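Local coordinates for protein 2-C-methyl-D-erythritol 4-phosphate cytidylyltransferase (Thermus thermophilus HB8, PDB 2PX7) that probably catalyses the transfer of a cytidylyl group from CTP to 2-C-methyl-D-erythritol 4-phosphate in isoprenoid biosynthesis, releasing diphosphate, at residues L29-A33 with S96-L101; V68-P74 with G83-G89; L101-L106 with T175-R179. All coordinates share one frame; numbering follows the deposited sequence.

Contact 1. Residues L29-A33 with S96-L101; sequences LIPAA and SVARLL
Leu29 and Pro31 of strand 29-31 face Leu100, Val97 and Ser96 of helix 96-101, the two axes approaching to 7.8 Å and running roughly antiparallel, at 149°. This is a helix lying on the sheet of an alpha/beta nucleotidyltransferase fold: helix 93-103 is the connection between the parallel strands 85-88 and 108-111, and it passes across the strands between them. Leu100 CD1 reaches the strand backbone itself, 3.5 Å from Ile30 C and 3.6 Å from Pro31 N, while the side chains of Leu29 and Leu100 overlap flank to flank, running opposite ways. Leucine suits position 29 because its two methyls spread over different neighbours: CD1 lies 3.9 Å from Leu101 CD1, and CD2 rests on Leu100. Leu69 and Val109 on the flanking strands continue the layer. Farther along, Val97 lies alongside Pro31, with CG2 3.6 Å from Pro31 CG. Val97 holds CG1 anti to its backbone N (chi1 169°), which leaves CG2 anti to the carbonyl carbon and against this ring. Pro31 is also the centre of an inverse gamma turn, in which Ala32 N bonds to Ile30 O, and this turn redirects the chain toward Ala33. Small residues fit the bend: Ser96 CB rests 3.8 Å from Pro31 CB, and Ser96 OG touches Ala33 CB at 3.5 Å.

Contact 2. Residues V68-P74 with G83-G89; sequences VLVALPP and GAVFLEG
Leu69, Val70, Ala71 and Leu72 pair in parallel with Val85, Phe86, Leu87 and Glu88 through five backbone hydrogen bonds, from Val85 N to Val68 O at one end to Gly89 N to Leu72 O at the other, the strands twisted by 31°. The last of these bonds, 2.8 Å from Gly89 N to Leu72 O, is straight at the hydrogen, but the donor stands above the carbonyl plane. On one face Val70 and Phe86 lie side by side: Val70 CB is 3.6 Å from Phe86 CD1, and Leu72 CD1 comes to the same CD1 at 3.6 Å. Both branches of Val70 are used, CG1 against Phe86 CE1 and CG2 against Ala84 CB, 3.9 Å away. Strand 85-88 is the outermost strand within this chain at one end of the mixed seven-stranded sheet, and helix 54-61 covers this face with Leu55 and Leu59, while Pro78 and Pro79 of the connecting loop also meet the aromatic ring. On the other face, under helix 93-103, Leu69 CD2 sits 3.8 Å from Val85 CB. There Gly89, lacking a side chain, lets its CA settle 3.9 Å from Ala71 CB as the chain leaves the strand toward the helix.

Contact 3. Residues L101-L106 with T175-R179; sequences LEAASL and TALLR
Arg179 reaches back to Leu101, its NH1 donating to Leu101 O at 2.6 Å in a weak bond, bent to 125° at the hydrogen. The same carbonyl oxygen accepts Ala104 N, so two donors meet on it. Ala104 O lies at the guanidinium edge, in its plane, 3.5 Å from NH1, and Thr175 CG2 sits 3.7 Å above the centre of one guanidinium face. The arginine chain turns off its extended course at chi2 (-144°) and chi3 (-103°) to bring the charged group here, and its CG packs 3.6 Å from Leu101 CG on the way. These contacts join the C-terminal part of helix 93-103 to the opening turn of helix 175-188, two helices on one face of the central sheet. A positive group among carbonyls near the C-terminal part of a helix is probably favourable. Deeper in, Leu101 CD2 meets Leu178 CG at 3.8 Å, where the two side chains meet at a slant; Leu178 in turn rests on Val109 and Val111 of the sheet. Thr175 serves doubly, since its methyl also nears Ala104 CB, small enough to admit it, at 4.1 Å. The backbone N-H of Thr175 bonds to the carbonyl of Pro107, tying the helix start to the chain just beyond Leu106.

In the fold
Contacts 1 and 2 meet at neighbouring strands of the central sheet, centres about 7 Å apart, joined by probable backbone hydrogen bonds from Ile30 to Leu69 and Ala71. The centre of contact 3 is about 11 Å from that of contact 1, with which it shares Leu101 and helix 93-103, and about 15 Å from that of contact 2. Along the chain, contact 2 nests inside the loop closed by contact 1; contact 3 follows. Strand 85-88 leads into helix 93-103, so edge pairing precedes helix packing. Side chains of Ala33 and Leu72 lie about 9 and 8 Å from that of Lys44, a predicted transition-state stabilizer, and Pro31 about 9 Å from Lys217, predicted to position MEP.

Contact 1. Residues L29-A33 with S96-L101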
ATOM      1  N   LEU A  29      13.147 -19.575   5.118  1.00 29.47           N
ATOM      2  CA  LEU A  29      13.266 -19.873   3.680  1.00 27.94           C
ATOM      3  C   LEU A  29      13.096 -18.618   2.859  1.00 27.44           C
ATOM      4  O   LEU A  29      12.077 -17.942   2.978  1.00 27.03           O
ATOM      5  CB  LEU A  29      12.256 -20.947   3.229  1.00 27.46           C
ATOM      6  CG  LEU A  29      12.011 -22.126   4.184  1.00 27.19           C
ATOM      7  CD1 LEU A  29      11.000 -23.121   3.576  1.00 26.15           C
ATOM      8  CD2 LEU A  29      13.330 -22.829   4.503  1.00 28.16           C
ATOM      9  N   ILE A  30      14.100 -18.320   2.034  1.00 27.14           N
ATOM     10  CA  ILE A  30      14.114 -17.149   1.160  1.00 28.15           C
ATOM     11  C   ILE A  30      14.100 -17.554  -0.334  1.00 29.17           C
ATOM     12  O   ILE A  30      15.165 -17.705  -0.949  1.00 29.12           O
ATOM     13  CB  ILE A  30      15.354 -16.222   1.461  1.00 27.81           C
ATOM     14  CG1 ILE A  30      15.525 -15.922   2.971  1.00 26.50           C
ATOM     15  CG2 ILE A  30      15.381 -14.974   0.555  1.00 27.34           C
ATOM     16  CD1 ILE A  30      14.345 -15.174   3.709  1.00 25.29           C
ATOM     17  N   PRO A  31      12.896 -17.709  -0.931  1.00 30.59           N
ATOM     18  CA  PRO A  31      12.804 -18.090  -2.355  1.00 32.10           C
ATOM     19  C   PRO A  31      13.114 -16.936  -3.301  1.00 33.90           C
ATOM     20  O   PRO A  31      12.215 -16.437  -3.953  1.00 34.95           O
ATOM     21  CB  PRO A  31      11.336 -18.520  -2.507  1.00 32.03           C
ATOM     22  CG  PRO A  31      10.587 -17.660  -1.462  1.00 30.41           C
ATOM     23  CD  PRO A  31      11.560 -17.536  -0.308  1.00 31.02           C
ATOM     24  N   ALA A  32      14.375 -16.527  -3.380  1.00 36.27           N
ATOM     25  CA  ALA A  32      14.790 -15.373  -4.192  1.00 38.30           C
ATOM     26  C   ALA A  32      15.321 -15.736  -5.591  1.00 39.97           C
ATOM     27  O   ALA A  32      16.446 -15.363  -5.954  1.00 40.60           O
ATOM     28  CB  ALA A  32      15.843 -14.572  -3.436  1.00 37.75           C
ATOM     29  N   ALA A  33      14.539 -16.443  -6.393  1.00 41.98           N
ATOM     30  CA  ALA A  33      15.069 -16.841  -7.701  1.00 44.10           C
ATOM     31  C   ALA A  33      14.574 -16.011  -8.916  1.00 45.73           C
ATOM     32  O   ALA A  33      14.875 -16.334 -10.083  1.00 46.99           O
ATOM     33  CB  ALA A  33      14.931 -18.343  -7.911  1.00 43.51           C
ATOM     34  N   SER A  96      10.734 -22.750  -5.886  1.00 27.44           N
ATOM     35  CA  SER A  96      11.890 -22.452  -5.039  1.00 26.97           C
ATOM     36  C   SER A  96      11.595 -22.763  -3.583  1.00 26.70           C
ATOM     37  O   SER A  96      12.441 -23.365  -2.911  1.00 25.50           O
ATOM     38  CB  SER A  96      12.362 -21.012  -5.203  1.00 26.97           C
ATOM     39  OG  SER A  96      12.768 -20.774  -6.539  1.00 27.63           O
ATOM     40  N   VAL A  97      10.404 -22.377  -3.099  1.00 26.01           N
ATOM     41  CA  VAL A  97       9.996 -22.719  -1.717  1.00 26.22           C
ATOM     42  C   VAL A  97      10.032 -24.229  -1.454  1.00 26.36           C
ATOM     43  O   VAL A  97      10.533 -24.667  -0.415  1.00 26.60           O
ATOM     44  CB  VAL A  97       8.577 -22.192  -1.339  1.00 26.34           C
ATOM     45  CG1 VAL A  97       8.116 -22.803  -0.001  1.00 25.56           C
ATOM     46  CG2 VAL A  97       8.544 -20.664  -1.274  1.00 24.94           C
ATOM     47  N   ALA A  98       9.474 -25.022  -2.370  1.00 26.39           N
ATOM     48  CA  ALA A  98       9.488 -26.495  -2.230  1.00 26.97           C
ATOM     49  C   ALA A  98      10.921 -27.058  -2.110  1.00 27.06           C
ATOM     50  O   ALA A  98      11.196 -27.968  -1.321  1.00 27.44           O
ATOM     51  CB  ALA A  98       8.739 -27.158  -3.420  1.00 26.31           C
ATOM     52  N   ARG A  99      11.831 -26.498  -2.895  1.00 27.94           N
ATOM     53  CA  ARG A  99      13.237 -26.896  -2.854  1.00 28.68           C
ATOM     54  C   ARG A  99      13.868 -26.581  -1.521  1.00 28.70           C
ATOM     55  O   ARG A  99      14.478 -27.451  -0.894  1.00 28.44           O
ATOM     56  CB  ARG A  99      14.010 -26.238  -3.990  1.00 28.79           C
ATOM     57  CG  ARG A  99      13.583 -26.777  -5.364  1.00 30.43           C
ATOM     58  CD  ARG A  99      14.431 -26.140  -6.438  1.00 33.44           C
ATOM     59  NE  ARG A  99      13.968 -26.453  -7.784  1.00 34.65           N
ATOM     60  CZ  ARG A  99      14.743 -26.408  -8.867  1.00 37.87           C
ATOM     61  NH1 ARG A  99      16.035 -26.083  -8.758  1.00 36.07           N
ATOM     62  NH2 ARG A  99      14.227 -26.693 -10.067  1.00 36.40           N
ATOM     63  N   LEU A 100      13.692 -25.340  -1.080  1.00 28.49           N
ATOM     64  CA  LEU A 100      14.172 -24.899   0.225  1.00 28.98           C
ATOM     65  C   LEU A 100      13.591 -25.729   1.353  1.00 29.05           C
ATOM     66  O   LEU A 100      14.285 -26.071   2.300  1.00 29.42           O
ATOM     67  CB  LEU A 100      13.851 -23.411   0.441  1.00 28.53           C
ATOM     68  CG  LEU A 100      14.570 -22.456  -0.515  1.00 28.92           C
ATOM     69  CD1 LEU A 100      14.038 -21.046  -0.323  1.00 28.27           C
ATOM     70  CD2 LEU A 100      16.094 -22.514  -0.313  1.00 28.91           C
ATOM     71  N   LEU A 101      12.309 -26.045   1.241  1.00 30.08           N
ATOM     72  CA  LEU A 101      11.576 -26.773   2.284  1.00 30.94           C
ATOM     73  C   LEU A 101      12.140 -28.173   2.546  1.00 31.91           C
ATOM     74  O   LEU A 101      12.175 -28.638   3.686  1.00 30.96           O
ATOM     75  CB  LEU A 101      10.105 -26.880   1.872  1.00 30.60           C
ATOM     76  CG  LEU A 101       9.011 -27.252   2.867  1.00 31.18           C
ATOM     77  CD1 LEU A 101       9.099 -26.428   4.175  1.00 29.33           C
ATOM     78  CD2 LEU A 101       7.663 -27.074   2.158  1.00 29.84           C
TER

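Contact 2. Residues V68-P74 with G83-G89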
ATOM      1  N   VAL A  68      19.077 -20.185   7.887  1.00 33.91           N
ATOM      2  CA  VAL A  68      18.568 -19.416   6.754  1.00 33.18           C
ATOM      3  C   VAL A  68      18.933 -20.160   5.459  1.00 33.04           C
ATOM      4  O   VAL A  68      20.105 -20.489   5.218  1.00 32.88           O
ATOM      5  CB  VAL A  68      19.103 -17.963   6.718  1.00 33.19           C
ATOM      6  CG1 VAL A  68      18.455 -17.166   5.576  1.00 32.28           C
ATOM      7  CG2 VAL A  68      18.892 -17.242   8.072  1.00 33.24           C
ATOM      8  N   LEU A  69      17.917 -20.437   4.647  1.00 31.96           N
ATOM      9  CA  LEU A  69      18.090 -21.136   3.371  1.00 31.06           C
ATOM     10  C   LEU A  69      17.604 -20.232   2.258  1.00 30.48           C
ATOM     11  O   LEU A  69      16.486 -19.711   2.313  1.00 29.46           O
ATOM     12  CB  LEU A  69      17.303 -22.447   3.382  1.00 31.19           C
ATOM     13  CG  LEU A  69      17.703 -23.491   4.434  1.00 32.52           C
ATOM     14  CD1 LEU A  69      16.579 -24.466   4.683  1.00 31.83           C
ATOM     15  CD2 LEU A  69      18.961 -24.263   4.001  1.00 33.28           C
ATOM     16  N   VAL A  70      18.455 -20.038   1.259  1.00 30.21           N
ATOM     17  CA  VAL A  70      18.214 -19.079   0.187  1.00 30.49           C
ATOM     18  C   VAL A  70      18.251 -19.775  -1.169  1.00 31.53           C
ATOM     19  O   VAL A  70      19.159 -20.570  -1.443  1.00 31.50           O
ATOM     20  CB  VAL A  70      19.270 -17.940   0.195  1.00 30.37           C
ATOM     21  CG1 VAL A  70      19.007 -16.924  -0.942  1.00 28.85           C
ATOM     22  CG2 VAL A  70      19.299 -17.236   1.556  1.00 29.80           C
ATOM     23  N   ALA A  71      17.269 -19.460  -2.010  1.00 31.93           N
ATOM     24  CA  ALA A  71      17.219 -19.950  -3.376  1.00 32.89           C
ATOM     25  C   ALA A  71      17.664 -18.851  -4.320  1.00 34.17           C
ATOM     26  O   ALA A  71      17.184 -17.715  -4.221  1.00 34.83           O
ATOM     27  CB  ALA A  71      15.818 -20.402  -3.728  1.00 32.77           C
ATOM     28  N   LEU A  72      18.584 -19.174  -5.230  1.00 34.40           N
ATOM     29  CA  LEU A  72      19.027 -18.204  -6.219  1.00 35.47           C
ATOM     30  C   LEU A  72      18.844 -18.739  -7.639  1.00 36.43           C
ATOM     31  O   LEU A  72      18.835 -19.953  -7.843  1.00 36.04           O
ATOM     32  CB  LEU A  72      20.493 -17.809  -5.975  1.00 35.49           C
ATOM     33  CG  LEU A  72      20.805 -16.987  -4.722  1.00 35.34           C
ATOM     34  CD1 LEU A  72      22.304 -16.768  -4.606  1.00 34.83           C
ATOM     35  CD2 LEU A  72      20.047 -15.646  -4.722  1.00 35.97           C
ATOM     36  N   PRO A  73      18.713 -17.841  -8.633  1.00 37.54           N
ATOM     37  CA  PRO A  73      18.512 -18.384  -9.973  1.00 39.19           C
ATOM     38  C   PRO A  73      19.738 -19.223 -10.387  1.00 40.59           C
ATOM     39  O   PRO A  73      20.856 -18.887  -9.997  1.00 41.05           O
ATOM     40  CB  PRO A  73      18.372 -17.137 -10.855  1.00 39.44           C
ATOM     41  CG  PRO A  73      18.106 -15.991  -9.901  1.00 38.71           C
ATOM     42  CD  PRO A  73      18.786 -16.368  -8.624  1.00 37.57           C
ATOM     43  N   PRO A  74      19.528 -20.336 -11.127  1.00 41.59           N
ATOM     44  CA  PRO A  74      20.669 -21.152 -11.558  1.00 42.33           C
ATOM     45  C   PRO A  74      21.707 -20.301 -12.303  1.00 43.43           C
ATOM     46  O   PRO A  74      21.339 -19.445 -13.108  1.00 43.17           O
ATOM     47  CB  PRO A  74      20.025 -22.168 -12.505  1.00 42.21           C
ATOM     48  CG  PRO A  74      18.594 -22.284 -12.029  1.00 42.11           C
ATOM     49  CD  PRO A  74      18.242 -20.882 -11.613  1.00 41.79           C
ATOM     50  N   GLY A  83      25.626 -15.554   6.521  1.00 51.40           N
ATOM     51  CA  GLY A  83      25.146 -16.668   7.328  1.00 49.92           C
ATOM     52  C   GLY A  83      23.898 -17.262   6.702  1.00 48.54           C
ATOM     53  O   GLY A  83      22.769 -16.924   7.125  1.00 49.24           O
ATOM     54  N   ALA A  84      24.098 -18.111   5.685  1.00 45.88           N
ATOM     55  CA  ALA A  84      23.008 -18.743   4.935  1.00 43.67           C
ATOM     56  C   ALA A  84      23.510 -19.917   4.082  1.00 42.27           C
ATOM     57  O   ALA A  84      24.662 -19.937   3.662  1.00 41.88           O
ATOM     58  CB  ALA A  84      22.297 -17.719   4.045  1.00 43.46           C
ATOM     59  N   VAL A  85      22.628 -20.883   3.829  1.00 40.30           N
ATOM     60  CA  VAL A  85      22.897 -21.975   2.883  1.00 38.50           C
ATOM     61  C   VAL A  85      22.124 -21.717   1.581  1.00 37.36           C
ATOM     62  O   VAL A  85      20.958 -21.350   1.620  1.00 36.08           O
ATOM     63  CB  VAL A  85      22.579 -23.360   3.519  1.00 38.74           C
ATOM     64  CG1 VAL A  85      22.594 -24.482   2.473  1.00 38.31           C
ATOM     65  CG2 VAL A  85      23.575 -23.663   4.664  1.00 38.53           C
ATOM     66  N   PHE A  86      22.798 -21.872   0.441  1.00 36.27           N
ATOM     67  CA  PHE A  86      22.238 -21.533  -0.872  1.00 36.18           C
ATOM     68  C   PHE A  86      21.958 -22.757  -1.743  1.00 36.33           C
ATOM     69  O   PHE A  86      22.718 -23.725  -1.725  1.00 36.31           O
ATOM     70  CB  PHE A  86      23.175 -20.585  -1.622  1.00 36.06           C
ATOM     71  CG  PHE A  86      23.356 -19.254  -0.948  1.00 36.64           C
ATOM     72  CD1 PHE A  86      22.564 -18.169  -1.310  1.00 36.44           C
ATOM     73  CD2 PHE A  86      24.312 -19.088   0.055  1.00 37.09           C
ATOM     74  CE1 PHE A  86      22.719 -16.932  -0.681  1.00 38.60           C
ATOM     75  CE2 PHE A  86      24.484 -17.850   0.693  1.00 38.44           C
ATOM     76  CZ  PHE A  86      23.680 -16.771   0.327  1.00 37.50           C
ATOM     77  N   LEU A  87      20.861 -22.707  -2.495  1.00 36.17           N
ATOM     78  CA  LEU A  87      20.540 -23.727  -3.494  1.00 35.98           C
ATOM     79  C   LEU A  87      20.001 -23.026  -4.733  1.00 35.52           C
ATOM     80  O   LEU A  87      19.714 -21.823  -4.693  1.00 34.89           O
ATOM     81  CB  LEU A  87      19.477 -24.719  -2.998  1.00 36.65           C
ATOM     82  CG  LEU A  87      18.902 -24.929  -1.597  1.00 38.27           C
ATOM     83  CD1 LEU A  87      17.841 -26.015  -1.661  1.00 39.32           C
ATOM     84  CD2 LEU A  87      19.960 -25.329  -0.569  1.00 42.49           C
ATOM     85  N   GLU A  88      19.859 -23.778  -5.822  1.00 34.58           N
ATOM     86  CA  GLU A  88      19.305 -23.238  -7.058  1.00 34.78           C
ATOM     87  C   GLU A  88      17.787 -23.278  -6.976  1.00 34.24           C
ATOM     88  O   GLU A  88      17.206 -24.313  -6.637  1.00 33.77           O
ATOM     89  CB  GLU A  88      19.790 -24.026  -8.277  1.00 34.47           C
ATOM     90  CG  GLU A  88      21.304 -24.130  -8.372  1.00 35.69           C
ATOM     91  CD  GLU A  88      21.790 -24.791  -9.646  1.00 35.77           C
ATOM     92  OE1 GLU A  88      21.156 -25.751 -10.150  1.00 33.49           O
ATOM     93  OE2 GLU A  88      22.832 -24.324 -10.148  1.00 39.44           O
ATOM     94  N   GLY A  89      17.156 -22.142  -7.251  1.00 34.20           N
ATOM     95  CA  GLY A  89      15.699 -22.058  -7.279  1.00 34.15           C
ATOM     96  C   GLY A  89      15.100 -22.575  -8.577  1.00 34.45           C
ATOM     97  O   GLY A  89      15.818 -22.794  -9.577  1.00 34.10           O
TER

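Contact 3. Residues L101-L106 with T175-R179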
ATOM      1  N   LEU A 101      12.309 -26.045   1.241  1.00 30.08           N
ATOM      2  CA  LEU A 101      11.576 -26.773   2.284  1.00 30.94           C
ATOM      3  C   LEU A 101      12.140 -28.173   2.546  1.00 31.91           C
ATOM      4  O   LEU A 101      12.175 -28.638   3.686  1.00 30.96           O
ATOM      5  CB  LEU A 101      10.105 -26.880   1.872  1.00 30.60           C
ATOM      6  CG  LEU A 101       9.011 -27.252   2.867  1.00 31.18           C
ATOM      7  CD1 LEU A 101       9.099 -26.428   4.175  1.00 29.33           C
ATOM      8  CD2 LEU A 101       7.663 -27.074   2.158  1.00 29.84           C
ATOM      9  N   GLU A 102      12.576 -28.835   1.476  1.00 33.63           N
ATOM     10  CA  GLU A 102      13.173 -30.163   1.576  1.00 35.83           C
ATOM     11  C   GLU A 102      14.439 -30.152   2.433  1.00 35.60           C
ATOM     12  O   GLU A 102      14.740 -31.143   3.103  1.00 35.98           O
ATOM     13  CB  GLU A 102      13.487 -30.696   0.178  1.00 37.22           C
ATOM     14  CG  GLU A 102      13.528 -32.212   0.104  1.00 43.83           C
ATOM     15  CD  GLU A 102      13.772 -32.703  -1.311  1.00 51.70           C
ATOM     16  OE1 GLU A 102      13.008 -32.285  -2.215  1.00 54.47           O
ATOM     17  OE2 GLU A 102      14.726 -33.503  -1.505  1.00 55.08           O
ATOM     18  N   ALA A 103      15.145 -29.017   2.423  1.00 35.15           N
ATOM     19  CA  ALA A 103      16.389 -28.826   3.169  1.00 35.21           C
ATOM     20  C   ALA A 103      16.196 -28.303   4.593  1.00 35.46           C
ATOM     21  O   ALA A 103      17.140 -28.332   5.387  1.00 35.04           O
ATOM     22  CB  ALA A 103      17.327 -27.896   2.396  1.00 35.20           C
ATOM     23  N   ALA A 104      14.984 -27.833   4.917  1.00 34.95           N
ATOM     24  CA  ALA A 104      14.690 -27.266   6.242  1.00 34.80           C
ATOM     25  C   ALA A 104      14.914 -28.308   7.350  1.00 34.99           C
ATOM     26  O   ALA A 104      14.469 -29.439   7.217  1.00 34.57           O
ATOM     27  CB  ALA A 104      13.252 -26.716   6.283  1.00 34.16           C
ATOM     28  N   SER A 105      15.606 -27.934   8.432  1.00 35.41           N
ATOM     29  CA  SER A 105      15.935 -28.900   9.487  1.00 36.10           C
ATOM     30  C   SER A 105      15.112 -28.733  10.760  1.00 35.87           C
ATOM     31  O   SER A 105      15.045 -29.653  11.591  1.00 35.86           O
ATOM     32  CB  SER A 105      17.446 -28.906   9.795  1.00 37.05           C
ATOM     33  OG  SER A 105      17.875 -27.667  10.333  1.00 39.59           O
ATOM     34  N   LEU A 106      14.443 -27.587  10.886  1.00 34.59           N
ATOM     35  CA  LEU A 106      13.699 -27.246  12.099  1.00 33.97           C
ATOM     36  C   LEU A 106      12.170 -27.340  11.880  1.00 33.53           C
ATOM     37  O   LEU A 106      11.700 -27.167  10.756  1.00 33.03           O
ATOM     38  CB  LEU A 106      14.150 -25.863  12.594  1.00 34.38           C
ATOM     39  CG  LEU A 106      15.665 -25.827  12.888  1.00 34.88           C
ATOM     40  CD1 LEU A 106      16.236 -24.437  12.755  1.00 36.54           C
ATOM     41  CD2 LEU A 106      15.992 -26.420  14.272  1.00 36.61           C
ATOM     42  N   THR A 175       6.697 -26.683   9.869  1.00 25.04           N
ATOM     43  CA  THR A 175       7.394 -27.222   8.677  1.00 24.33           C
ATOM     44  C   THR A 175       6.660 -28.429   8.081  1.00 24.83           C
ATOM     45  O   THR A 175       6.476 -28.512   6.864  1.00 24.91           O
ATOM     46  CB  THR A 175       8.836 -27.604   9.043  1.00 24.15           C
ATOM     47  OG1 THR A 175       9.427 -26.508   9.754  1.00 24.31           O
ATOM     48  CG2 THR A 175       9.667 -27.917   7.796  1.00 22.88           C
ATOM     49  N   ALA A 176       6.223 -29.331   8.945  1.00 25.21           N
ATOM     50  CA  ALA A 176       5.472 -30.529   8.540  1.00 26.67           C
ATOM     51  C   ALA A 176       4.158 -30.189   7.822  1.00 26.87           C
ATOM     52  O   ALA A 176       3.720 -30.898   6.913  1.00 27.80           O
ATOM     53  CB  ALA A 176       5.176 -31.375   9.756  1.00 26.14           C
ATOM     54  N   LEU A 177       3.515 -29.107   8.249  1.00 26.97           N
ATOM     55  CA  LEU A 177       2.269 -28.701   7.631  1.00 26.00           C
ATOM     56  C   LEU A 177       2.535 -28.144   6.229  1.00 25.74           C
ATOM     57  O   LEU A 177       1.837 -28.485   5.281  1.00 25.37           O
ATOM     58  CB  LEU A 177       1.545 -27.674   8.512  1.00 25.40           C
ATOM     59  CG  LEU A 177       0.299 -27.020   7.917  1.00 25.10           C
ATOM     60  CD1 LEU A 177      -0.849 -28.050   7.680  1.00 23.20           C
ATOM     61  CD2 LEU A 177      -0.147 -25.893   8.825  1.00 25.27           C
ATOM     62  N   LEU A 178       3.541 -27.282   6.105  1.00 25.07           N
ATOM     63  CA  LEU A 178       3.885 -26.729   4.796  1.00 25.11           C
ATOM     64  C   LEU A 178       4.343 -27.821   3.793  1.00 25.54           C
ATOM     65  O   LEU A 178       4.047 -27.750   2.598  1.00 25.27           O
ATOM     66  CB  LEU A 178       4.910 -25.579   4.924  1.00 24.92           C
ATOM     67  CG  LEU A 178       5.095 -24.744   3.640  1.00 25.11           C
ATOM     68  CD1 LEU A 178       3.743 -24.119   3.194  1.00 24.32           C
ATOM     69  CD2 LEU A 178       6.165 -23.665   3.801  1.00 23.98           C
ATOM     70  N   ARG A 179       5.054 -28.829   4.290  1.00 26.18           N
ATOM     71  CA  ARG A 179       5.346 -30.021   3.483  1.00 27.28           C
ATOM     72  C   ARG A 179       4.057 -30.711   3.004  1.00 26.86           C
ATOM     73  O   ARG A 179       3.913 -30.931   1.819  1.00 27.34           O
ATOM     74  CB  ARG A 179       6.346 -30.953   4.196  1.00 27.66           C
ATOM     75  CG  ARG A 179       7.672 -30.208   4.482  1.00 30.15           C
ATOM     76  CD  ARG A 179       8.945 -31.037   4.359  1.00 36.20           C
ATOM     77  NE  ARG A 179       9.458 -31.400   5.665  1.00 38.22           N
ATOM     78  CZ  ARG A 179      10.670 -31.120   6.158  1.00 36.54           C
ATOM     79  NH1 ARG A 179      11.598 -30.483   5.466  1.00 35.93           N
ATOM     80  NH2 ARG A 179      10.951 -31.519   7.380  1.00 35.27           N
TER